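Local coordinates for protein pyridoxamine 5-phosphate-dependent dehydrase (Escherichia coli, PDB 3B8X) that removes the C3'-hydroxyl of GDP-4-keto-6-deoxy-D-mannose by combined transamination and deoxygenation, a pyridoxal phosphate-dependent step in making L-colitose for the O-antigen, at residues D155-G167 with C174-S186. The protein carries 1 engineered substitution. Sequence-based numbering, arbitrary orientation.
Sequences DIILLEDNCESMG and CAGTFGLMGTFSS. With NA (sodium ion), chain N; G4M ([(2R,3S,4R,5R)-5-(2-amino-6-oxo-1,6-dihydro-9H-purin-9-yl)-3,4-dihydroxytetrahydrofuran-2-yl]methyl (2R,3S,4S,5S,6R)-3,4-dihydroxy-5-[({3-hydroxy-2-methyl-5-[(phosphonooxy)methyl]pyridin-4-yl}methyl)amino]-6-methyltetrahydro-2H-pyran-2-yl dihydrogen diphosphate), chain O.
With CG turned anti to its carbonyl carbon (chi1 -83°) and the chain extended beyond, E160 sends its carboxylate from strand 157-161 into the 174-179 loop. OE1 takes G176 N-H at 2.7 Å, from above the carboxylate plane; OE2 is gripped twice, by F178 N at 2.7 Å, nearly along the C-O axis, and by G179 N at 3.1 Å on the anti side. Three backbone bonds, with N136 also on OE1, fix a buried carboxylate and shape the loop whose T177 O binds a sodium ion at 2.5 Å. The chain returns as strand 181-185, parallel to 157-161 (5° between axes): E160 N donates to M181 O and T183 N to E160 O. The N162 amide, its OD1 bonded to N136 ND2, stands almost perpendicular to the F184 ring (89°); M166 CE packs against F184 CD2. Near the C-terminal side of both strands, D161 and S185 reach the aminotransferase-fold cofactor, bound as its GDP-perosamine adduct (G4M). D161 OD2, also held by T93 and N62, sits 2.7 Å from G4M N1L, and S185 OG donates to G4M OP2. A carboxylate so close to N1L would probably favour a protonated pyridine, the electron sink of pyridoxal chemistry.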
ATOM      1  N   ASP B 155     -15.454  27.356  -4.316  1.00 51.72           N
ATOM      2  CA  ASP B 155     -15.003  26.342  -3.362  1.00 99.89           C
ATOM      3  C   ASP B 155     -14.808  24.971  -4.025  1.00 16.96           C
ATOM      4  O   ASP B 155     -15.588  24.033  -3.819  1.00 33.47           O
ATOM      5  CB  ASP B 155     -15.962  26.278  -2.158  1.00 31.37           C
ATOM      6  CG  ASP B 155     -15.313  25.679  -0.904  1.00 99.89           C
ATOM      7  OD1 ASP B 155     -14.065  25.593  -0.849  1.00 49.13           O
ATOM      8  OD2 ASP B 155     -16.049  25.293   0.034  1.00 99.89           O
ATOM      9  N   ILE B 156     -13.784  24.868  -4.874  1.00 18.25           N
ATOM     10  CA  ILE B 156     -13.487  23.617  -5.589  1.00 18.73           C
ATOM     11  C   ILE B 156     -12.024  23.295  -5.359  1.00 19.78           C
ATOM     12  O   ILE B 156     -11.151  24.089  -5.687  1.00 27.89           O
ATOM     13  CB  ILE B 156     -13.659  23.761  -7.111  1.00 23.57           C
ATOM     14  CG1 ILE B 156     -15.115  24.103  -7.451  1.00 35.30           C
ATOM     15  CG2 ILE B 156     -13.235  22.458  -7.797  1.00 14.70           C
ATOM     16  CD1 ILE B 156     -15.251  25.028  -8.671  1.00 19.47           C
ATOM     17  N   ILE B 157     -11.752  22.153  -4.756  1.00 19.15           N
ATOM     18  CA  ILE B 157     -10.366  21.821  -4.494  1.00 20.22           C
ATOM     19  C   ILE B 157      -9.698  21.353  -5.794  1.00  6.33           C
ATOM     20  O   ILE B 157     -10.287  20.570  -6.583  1.00 18.91           O
ATOM     21  CB  ILE B 157     -10.269  20.656  -3.508  1.00 11.05           C
ATOM     22  CG1 ILE B 157     -10.836  21.027  -2.148  1.00 15.63           C
ATOM     23  CG2 ILE B 157      -8.819  20.196  -3.401  1.00 18.29           C
ATOM     24  CD1 ILE B 157     -11.599  19.884  -1.489  1.00 52.06           C
ATOM     25  N   LEU B 158      -8.439  21.751  -5.951  1.00 12.69           N
ATOM     26  CA  LEU B 158      -7.647  21.313  -7.094  1.00 11.71           C
ATOM     27  C   LEU B 158      -6.587  20.336  -6.593  1.00  6.55           C
ATOM     28  O   LEU B 158      -5.806  20.660  -5.646  1.00 12.02           O
ATOM     29  CB  LEU B 158      -6.933  22.518  -7.724  1.00 19.50           C
ATOM     30  CG  LEU B 158      -5.949  22.232  -8.846  1.00 18.25           C
ATOM     31  CD1 LEU B 158      -6.660  21.654 -10.069  1.00 15.52           C
ATOM     32  CD2 LEU B 158      -5.145  23.442  -9.188  1.00 15.11           C
ATOM     33  N   LEU B 159      -6.554  19.163  -7.248  1.00 10.85           N
ATOM     34  CA  LEU B 159      -5.545  18.145  -6.909  1.00 12.28           C
ATOM     35  C   LEU B 159      -4.793  17.857  -8.176  1.00 45.13           C
ATOM     36  O   LEU B 159      -5.376  18.018  -9.215  1.00  7.48           O
ATOM     37  CB  LEU B 159      -6.243  16.860  -6.535  1.00  5.73           C
ATOM     38  CG  LEU B 159      -7.046  17.129  -5.254  1.00 12.55           C
ATOM     39  CD1 LEU B 159      -7.943  15.950  -4.942  1.00 26.34           C
ATOM     40  CD2 LEU B 159      -6.106  17.511  -4.110  1.00  9.17           C
ATOM     41  N   GLU B 160      -3.550  17.385  -8.121  1.00 12.37           N
ATOM     42  CA  GLU B 160      -2.872  17.002  -9.360  1.00  8.78           C
ATOM     43  C   GLU B 160      -2.354  15.607  -9.141  1.00  5.03           C
ATOM     44  O   GLU B 160      -1.827  15.302  -8.070  1.00 12.71           O
ATOM     45  CB  GLU B 160      -1.601  17.819  -9.570  1.00  9.35           C
ATOM     46  CG  GLU B 160      -1.791  19.187 -10.195  1.00 14.56           C
ATOM     47  CD  GLU B 160      -0.489  19.971 -10.215  1.00  3.97           C
ATOM     48  OE1 GLU B 160       0.303  19.830 -11.172  1.00  8.02           O
ATOM     49  OE2 GLU B 160      -0.205  20.693  -9.234  1.00 11.59           O
ATOM     50  N   ASP B 161      -2.502  14.754 -10.140  1.00 12.51           N
ATOM     51  CA  ASP B 161      -1.878  13.449 -10.084  1.00  8.58           C
ATOM     52  C   ASP B 161      -0.681  13.762 -11.002  1.00  7.15           C
ATOM     53  O   ASP B 161      -0.873  13.982 -12.192  1.00  9.46           O
ATOM     54  CB  ASP B 161      -2.780  12.346 -10.677  1.00  6.94           C
ATOM     55  CG  ASP B 161      -2.007  11.020 -10.916  1.00 10.63           C
ATOM     56  OD1 ASP B 161      -0.763  11.126 -10.973  1.00  8.95           O
ATOM     57  OD2 ASP B 161      -2.626   9.909 -11.033  1.00 10.68           O
ATOM     58  N   ASN B 162       0.504  13.934 -10.422  1.00 11.55           N
ATOM     59  CA  ASN B 162       1.698  14.221 -11.186  1.00  8.61           C
ATOM     60  C   ASN B 162       2.680  13.047 -11.336  1.00  2.04           C
ATOM     61  O   ASN B 162       3.865  13.241 -11.579  1.00 11.34           O
ATOM     62  CB  ASN B 162       2.487  15.397 -10.610  1.00  4.87           C
ATOM     63  CG  ASN B 162       3.310  16.146 -11.707  1.00  7.21           C
ATOM     64  OD1 ASN B 162       2.829  16.388 -12.819  1.00 11.83           O
ATOM     65  ND2 ASN B 162       4.538  16.516 -11.382  1.00  4.26           N
ATOM     66  N   CYS B 163       2.142  11.845 -11.365  1.00  9.15           N
ATOM     67  CA  CYS B 163       2.971  10.679 -11.475  1.00 14.43           C
ATOM     68  C   CYS B 163       3.648  10.492 -12.832  1.00 12.23           C
ATOM     69  O   CYS B 163       4.592   9.698 -12.913  1.00 11.79           O
ATOM     70  CB  CYS B 163       2.147   9.446 -11.048  1.00  8.22           C
ATOM     71  SG  CYS B 163       1.740   9.415  -9.270  1.00  6.61           S
ATOM     72  N   GLU B 164       3.203  11.191 -13.882  1.00  7.15           N
ATOM     73  CA  GLU B 164       3.835  11.011 -15.186  1.00  9.60           C
ATOM     74  C   GLU B 164       4.592  12.246 -15.576  1.00 16.61           C
ATOM     75  O   GLU B 164       5.244  12.251 -16.617  1.00  7.95           O
ATOM     76  CB  GLU B 164       2.828  10.689 -16.305  1.00  6.79           C
ATOM     77  CG  GLU B 164       1.964   9.475 -15.970  1.00 19.35           C
ATOM     78  CD  GLU B 164       0.907   9.155 -17.010  1.00 14.67           C
ATOM     79  OE1 GLU B 164       0.862   9.820 -18.065  1.00  5.88           O
ATOM     80  OE2 GLU B 164       0.086   8.241 -16.755  1.00  5.71           O
ATOM     81  N   SER B 165       4.493  13.298 -14.765  1.00  7.91           N
ATOM     82  CA  SER B 165       5.135  14.546 -15.142  1.00 12.35           C
ATOM     83  C   SER B 165       6.080  15.178 -14.138  1.00 13.39           C
ATOM     84  O   SER B 165       6.142  16.403 -14.041  1.00 12.32           O
ATOM     85  CB  SER B 165       4.121  15.580 -15.666  1.00  6.04           C
ATOM     86  OG  SER B 165       3.207  14.942 -16.553  1.00  6.24           O
ATOM     87  N   MET B 166       6.858  14.358 -13.433  1.00  8.42           N
ATOM     88  CA  MET B 166       7.856  14.920 -12.542  1.00 15.87           C
ATOM     89  C   MET B 166       8.760  15.833 -13.379  1.00 21.41           C
ATOM     90  O   MET B 166       9.118  15.498 -14.497  1.00  8.70           O
ATOM     91  CB  MET B 166       8.722  13.818 -11.945  1.00 10.26           C
ATOM     92  CG  MET B 166       9.732  14.396 -10.987  1.00  9.55           C
ATOM     93  SD  MET B 166      10.708  13.134 -10.153  1.00 10.87           S
ATOM     94  CE  MET B 166       9.638  12.462  -8.973  1.00  9.24           C
ATOM     95  N   GLY B 167       9.132  16.997 -12.864  1.00 16.91           N
ATOM     96  CA  GLY B 167      10.005  17.864 -13.649  1.00 15.22           C
ATOM     97  C   GLY B 167       9.350  18.795 -14.681  1.00 10.31           C
ATOM     98  O   GLY B 167      10.030  19.609 -15.322  1.00 16.87           O
ATOM     99  N   CYS B 174       6.578  24.438 -10.696  1.00 16.54           N
ATOM    100  CA  CYS B 174       6.696  23.005 -10.974  1.00 15.32           C
ATOM    101  C   CYS B 174       5.402  22.243 -10.970  1.00 23.38           C
ATOM    102  O   CYS B 174       4.690  22.294  -9.984  1.00 19.21           O
ATOM    103  CB  CYS B 174       7.525  22.334  -9.895  1.00  9.35           C
ATOM    104  SG  CYS B 174       9.235  22.831  -9.999  1.00 19.78           S
ATOM    105  N   ALA B 175       5.187  21.391 -11.964  1.00  9.28           N
ATOM    106  CA  ALA B 175       3.967  20.537 -11.954  1.00  7.40           C
ATOM    107  C   ALA B 175       3.927  19.831 -10.611  1.00  7.75           C
ATOM    108  O   ALA B 175       4.993  19.557 -10.050  1.00 13.29           O
ATOM    109  CB  ALA B 175       3.996  19.530 -13.087  1.00 14.88           C
ATOM    110  N   GLY B 176       2.723  19.532 -10.111  1.00  4.91           N
ATOM    111  CA  GLY B 176       2.551  18.904  -8.808  1.00  9.12           C
ATOM    112  C   GLY B 176       2.320  19.954  -7.712  1.00 31.49           C
ATOM    113  O   GLY B 176       1.816  19.649  -6.624  1.00 18.03           O
ATOM    114  N   THR B 177       2.731  21.187  -7.963  1.00 13.87           N
ATOM    115  CA  THR B 177       2.580  22.203  -6.927  1.00 12.78           C
ATOM    116  C   THR B 177       1.442  23.206  -7.088  1.00 13.92           C
ATOM    117  O   THR B 177       1.258  24.112  -6.264  1.00 26.78           O
ATOM    118  CB  THR B 177       3.887  22.968  -6.701  1.00 12.16           C
ATOM    119  OG1 THR B 177       4.110  23.819  -7.836  1.00 14.55           O
ATOM    120  CG2 THR B 177       5.063  21.969  -6.531  1.00 13.89           C
ATOM    121  N   PHE B 178       0.664  23.051  -8.140  1.00 14.56           N
ATOM    122  CA  PHE B 178      -0.458  23.964  -8.334  1.00 20.55           C
ATOM    123  C   PHE B 178      -1.643  23.611  -7.422  1.00 27.44           C
ATOM    124  O   PHE B 178      -2.316  24.495  -6.886  1.00 16.93           O
ATOM    125  CB  PHE B 178      -0.867  23.889  -9.789  1.00  8.11           C
ATOM    126  CG  PHE B 178       0.197  24.410 -10.733  1.00 13.48           C
ATOM    127  CD1 PHE B 178       1.250  23.582 -11.176  1.00  7.26           C
ATOM    128  CD2 PHE B 178       0.167  25.723 -11.174  1.00 20.51           C
ATOM    129  CE1 PHE B 178       2.200  24.055 -12.042  1.00 25.93           C
ATOM    130  CE2 PHE B 178       1.153  26.193 -12.028  1.00  7.27           C
ATOM    131  CZ  PHE B 178       2.121  25.350 -12.508  1.00 12.70           C
ATOM    132  N   GLY B 179      -1.850  22.312  -7.229  1.00 29.44           N
ATOM    133  CA  GLY B 179      -2.928  21.764  -6.428  1.00 16.16           C
ATOM    134  C   GLY B 179      -2.747  21.917  -4.918  1.00 21.94           C
ATOM    135  O   GLY B 179      -1.670  22.280  -4.415  1.00 20.61           O
ATOM    136  N   LEU B 180      -3.825  21.656  -4.198  1.00 15.63           N
ATOM    137  CA  LEU B 180      -3.764  21.625  -2.738  1.00 12.02           C
ATOM    138  C   LEU B 180      -2.769  20.499  -2.387  1.00 18.63           C
ATOM    139  O   LEU B 180      -1.994  20.573  -1.411  1.00 17.74           O
ATOM    140  CB  LEU B 180      -5.153  21.270  -2.207  1.00 15.86           C
ATOM    141  CG  LEU B 180      -5.132  20.808  -0.762  1.00 17.10           C
ATOM    142  CD1 LEU B 180      -4.673  21.963   0.152  1.00 11.77           C
ATOM    143  CD2 LEU B 180      -6.511  20.288  -0.388  1.00 16.20           C
ATOM    144  N   MET B 181      -2.835  19.440  -3.195  1.00 13.03           N
ATOM    145  CA  MET B 181      -1.914  18.288  -3.128  1.00 11.46           C
ATOM    146  C   MET B 181      -1.459  17.912  -4.515  1.00 11.35           C
ATOM    147  O   MET B 181      -2.197  18.105  -5.499  1.00  8.44           O
ATOM    148  CB  MET B 181      -2.566  17.056  -2.499  1.00  8.90           C
ATOM    149  CG  MET B 181      -2.397  17.053  -0.973  1.00 12.26           C
ATOM    150  SD  MET B 181      -3.250  15.716  -0.143  1.00 13.08           S
ATOM    151  CE  MET B 181      -4.911  16.256  -0.277  1.00 11.99           C
ATOM    152  N   GLY B 182      -0.294  17.268  -4.575  1.00  8.62           N
ATOM    153  CA  GLY B 182       0.249  16.784  -5.808  1.00  1.86           C
ATOM    154  C   GLY B 182       0.939  15.447  -5.593  1.00  6.61           C
ATOM    155  O   GLY B 182       1.732  15.285  -4.669  1.00  5.90           O
ATOM    156  N   THR B 183       0.702  14.505  -6.493  1.00 12.61           N
ATOM    157  CA  THR B 183       1.344  13.194  -6.332  1.00 10.92           C
ATOM    158  C   THR B 183       2.440  12.923  -7.346  1.00 18.84           C
ATOM    159  O   THR B 183       2.365  13.394  -8.474  1.00 15.52           O
ATOM    160  CB  THR B 183       0.315  12.037  -6.326  1.00  9.89           C
ATOM    161  OG1 THR B 183      -0.455  12.033  -7.552  1.00 11.59           O
ATOM    162  CG2 THR B 183      -0.610  12.090  -5.090  1.00  6.41           C
ATOM    163  N   PHE B 184       3.465  12.179  -6.932  1.00 13.25           N
ATOM    164  CA  PHE B 184       4.537  11.775  -7.835  1.00  1.00           C
ATOM    165  C   PHE B 184       4.801  10.278  -7.678  1.00  5.28           C
ATOM    166  O   PHE B 184       4.412   9.660  -6.670  1.00  6.88           O
ATOM    167  CB  PHE B 184       5.850  12.514  -7.566  1.00  5.82           C
ATOM    168  CG  PHE B 184       5.755  13.983  -7.676  1.00 13.83           C
ATOM    169  CD1 PHE B 184       5.007  14.694  -6.760  1.00  5.70           C
ATOM    170  CD2 PHE B 184       6.525  14.673  -8.605  1.00 15.79           C
ATOM    171  CE1 PHE B 184       4.957  16.065  -6.793  1.00 15.10           C
ATOM    172  CE2 PHE B 184       6.506  16.092  -8.622  1.00 10.07           C
ATOM    173  CZ  PHE B 184       5.690  16.778  -7.729  1.00  4.74           C
ATOM    174  N   SER B 185       5.431   9.691  -8.686  1.00 10.45           N
ATOM    175  CA  SER B 185       5.808   8.277  -8.629  1.00  6.50           C
ATOM    176  C   SER B 185       7.295   8.183  -8.900  1.00  3.68           C
ATOM    177  O   SER B 185       7.857   8.956  -9.686  1.00  7.07           O
ATOM    178  CB  SER B 185       5.082   7.448  -9.700  1.00  6.04           C
ATOM    179  OG  SER B 185       5.729   6.185  -9.946  1.00  6.19           O
ATOM    180  N   SER B 186       7.950   7.231  -8.246  1.00  1.00           N
ATOM    181  CA  SER B 186       9.367   6.980  -8.549  1.00  7.17           C
ATOM    182  C   SER B 186       9.520   5.502  -8.958  1.00 14.08           C
ATOM    183  O   SER B 186      10.452   4.800  -8.517  1.00 11.04           O
ATOM    184  CB  SER B 186      10.326   7.407  -7.414  1.00  4.61           C
ATOM    185  OG  SER B 186       9.869   7.002  -6.133  1.00 12.51           O
TER
HETATM  186 NA    NA N 670       1.709  24.864  -3.938  1.00 27.19          NA
HETATM  187  OP3 G4M O 500       3.203   2.995 -10.658  1.00  7.62           O
HETATM  188  PL  G4M O 500       2.854   3.900  -9.405  1.00 10.56           P
HETATM  189  OP1 G4M O 500       1.915   3.142  -8.321  1.00  6.35           O
HETATM  190  OP2 G4M O 500       4.222   4.354  -8.693  1.00  3.48           O
HETATM  191  OP4 G4M O 500       2.165   5.280  -9.931  1.00  8.31           O
HETATM  192  C5B G4M O 500       0.844   4.991 -10.290  1.00  5.88           C
HETATM  193  C5L G4M O 500       0.413   6.033 -11.251  1.00  5.70           C
HETATM  194  C6L G4M O 500      -0.455   7.029 -10.824  1.00 17.07           C
HETATM  195  N1L G4M O 500      -0.893   7.922 -11.681  1.00 14.36           N
HETATM  196  C2L G4M O 500      -0.548   7.939 -12.951  1.00 10.40           C
HETATM  197  C2A G4M O 500      -1.139   8.966 -13.888  1.00  7.59           C
HETATM  198  C3L G4M O 500       0.350   7.012 -13.471  1.00 14.71           C
HETATM  199  O3L G4M O 500       0.609   7.040 -14.796  1.00  8.76           O
HETATM  200  C4L G4M O 500       0.881   6.033 -12.572  1.00 10.48           C
HETATM  201  C4A G4M O 500       1.775   5.042 -13.002  1.00  7.30           C
HETATM  202  N4A G4M O 500       2.070   4.951 -14.264  1.00 12.08           N
HETATM  203  C4G G4M O 500       3.058   4.017 -14.673  1.00  9.47           C
HETATM  204  C5G G4M O 500       2.767   3.465 -16.048  1.00 25.21           C
HETATM  205  C6G G4M O 500       2.491   4.597 -17.037  1.00  8.42           C
HETATM  206  O5G G4M O 500       4.018   2.878 -16.395  1.00 12.38           O
HETATM  207  C3G G4M O 500       3.136   2.815 -13.717  1.00 15.33           C
HETATM  208  O3G G4M O 500       4.306   2.974 -12.922  1.00 21.39           O
HETATM  209  C2G G4M O 500       3.284   1.502 -14.541  1.00  5.78           C
HETATM  210  O2G G4M O 500       3.729   0.412 -13.728  1.00 18.11           O
HETATM  211  C1G G4M O 500       4.275   1.687 -15.666  1.00 12.17           C
HETATM  212  O1G G4M O 500       3.985   0.658 -16.604  1.00 10.75           O
HETATM  213  P2  G4M O 500       5.186  -0.053 -17.368  1.00 15.44           P
HETATM  214  O3P G4M O 500       6.200   1.059 -17.957  1.00 18.10           O
HETATM  215  O4P G4M O 500       4.560  -0.800 -18.664  1.00 17.39           O
HETATM  216  OPP G4M O 500       5.827  -0.998 -16.229  1.00 22.70           O
HETATM  217  P   G4M O 500       6.892  -2.056 -16.802  1.00 14.00           P
HETATM  218  O1P G4M O 500       6.465  -3.037 -18.015  1.00 13.86           O
HETATM  219  O2P G4M O 500       7.141  -2.918 -15.487  1.00 14.27           O
HETATM  220  O5' G4M O 500       8.293  -1.345 -16.982  1.00  9.42           O
HETATM  221  C5' G4M O 500       8.440  -0.829 -18.289  1.00 17.78           C
HETATM  222  C4' G4M O 500       9.775  -1.323 -18.821  1.00 17.18           C
HETATM  223  O4' G4M O 500      10.781  -1.238 -17.767  1.00 31.59           O
HETATM  224  C3' G4M O 500       9.673  -2.818 -19.202  1.00 99.89           C
HETATM  225  O3' G4M O 500      10.567  -3.017 -20.287  1.00 29.71           O
HETATM  226  C2' G4M O 500      10.147  -3.543 -17.923  1.00 25.45           C
HETATM  227  O2' G4M O 500      10.748  -4.788 -18.299  1.00 19.36           O
HETATM  228  C1' G4M O 500      11.229  -2.578 -17.460  1.00 18.28           C
HETATM  229  N9  G4M O 500      11.493  -2.712 -16.024  1.00 29.26           N
HETATM  230  C8  G4M O 500      10.622  -2.412 -15.025  1.00 19.11           C
HETATM  231  N7  G4M O 500      11.235  -2.620 -13.876  1.00 16.21           N
HETATM  232  C4  G4M O 500      12.690  -3.097 -15.474  1.00 33.76           C
HETATM  233  C5  G4M O 500      12.528  -3.039 -14.070  1.00 10.62           C
HETATM  234  C6  G4M O 500      13.644  -3.381 -13.224  1.00  8.90           C
HETATM  235  O6  G4M O 500      13.597  -3.349 -12.003  1.00 17.18           O
HETATM  236  N3  G4M O 500      13.858  -3.485 -15.993  1.00 34.97           N
HETATM  237  C2  G4M O 500      14.865  -3.815 -15.201  1.00 22.06           C
HETATM  238  N1  G4M O 500      14.784  -3.769 -13.833  1.00 19.96           N
HETATM  239  N2  G4M O 500      16.037  -4.224 -15.758  1.00  7.92           N
HETATM  240  O   HOH W   1       6.150  11.663 -10.698  1.00  6.43           O
HETATM  241  O   HOH W   2       7.113  18.531 -11.331  1.00 14.30           O
HETATM  242  O   HOH W   3      -0.697  24.371  -3.390  1.00 27.83           O
HETATM  243  O   HOH W   4       0.483  27.003  -4.449  1.00 42.19           O
HETATM  244  O   HOH W   5       2.428  22.361  -3.148  1.00 17.91           O
HETATM  245  O   HOH W   6       4.200  25.645  -4.223  1.00 29.97           O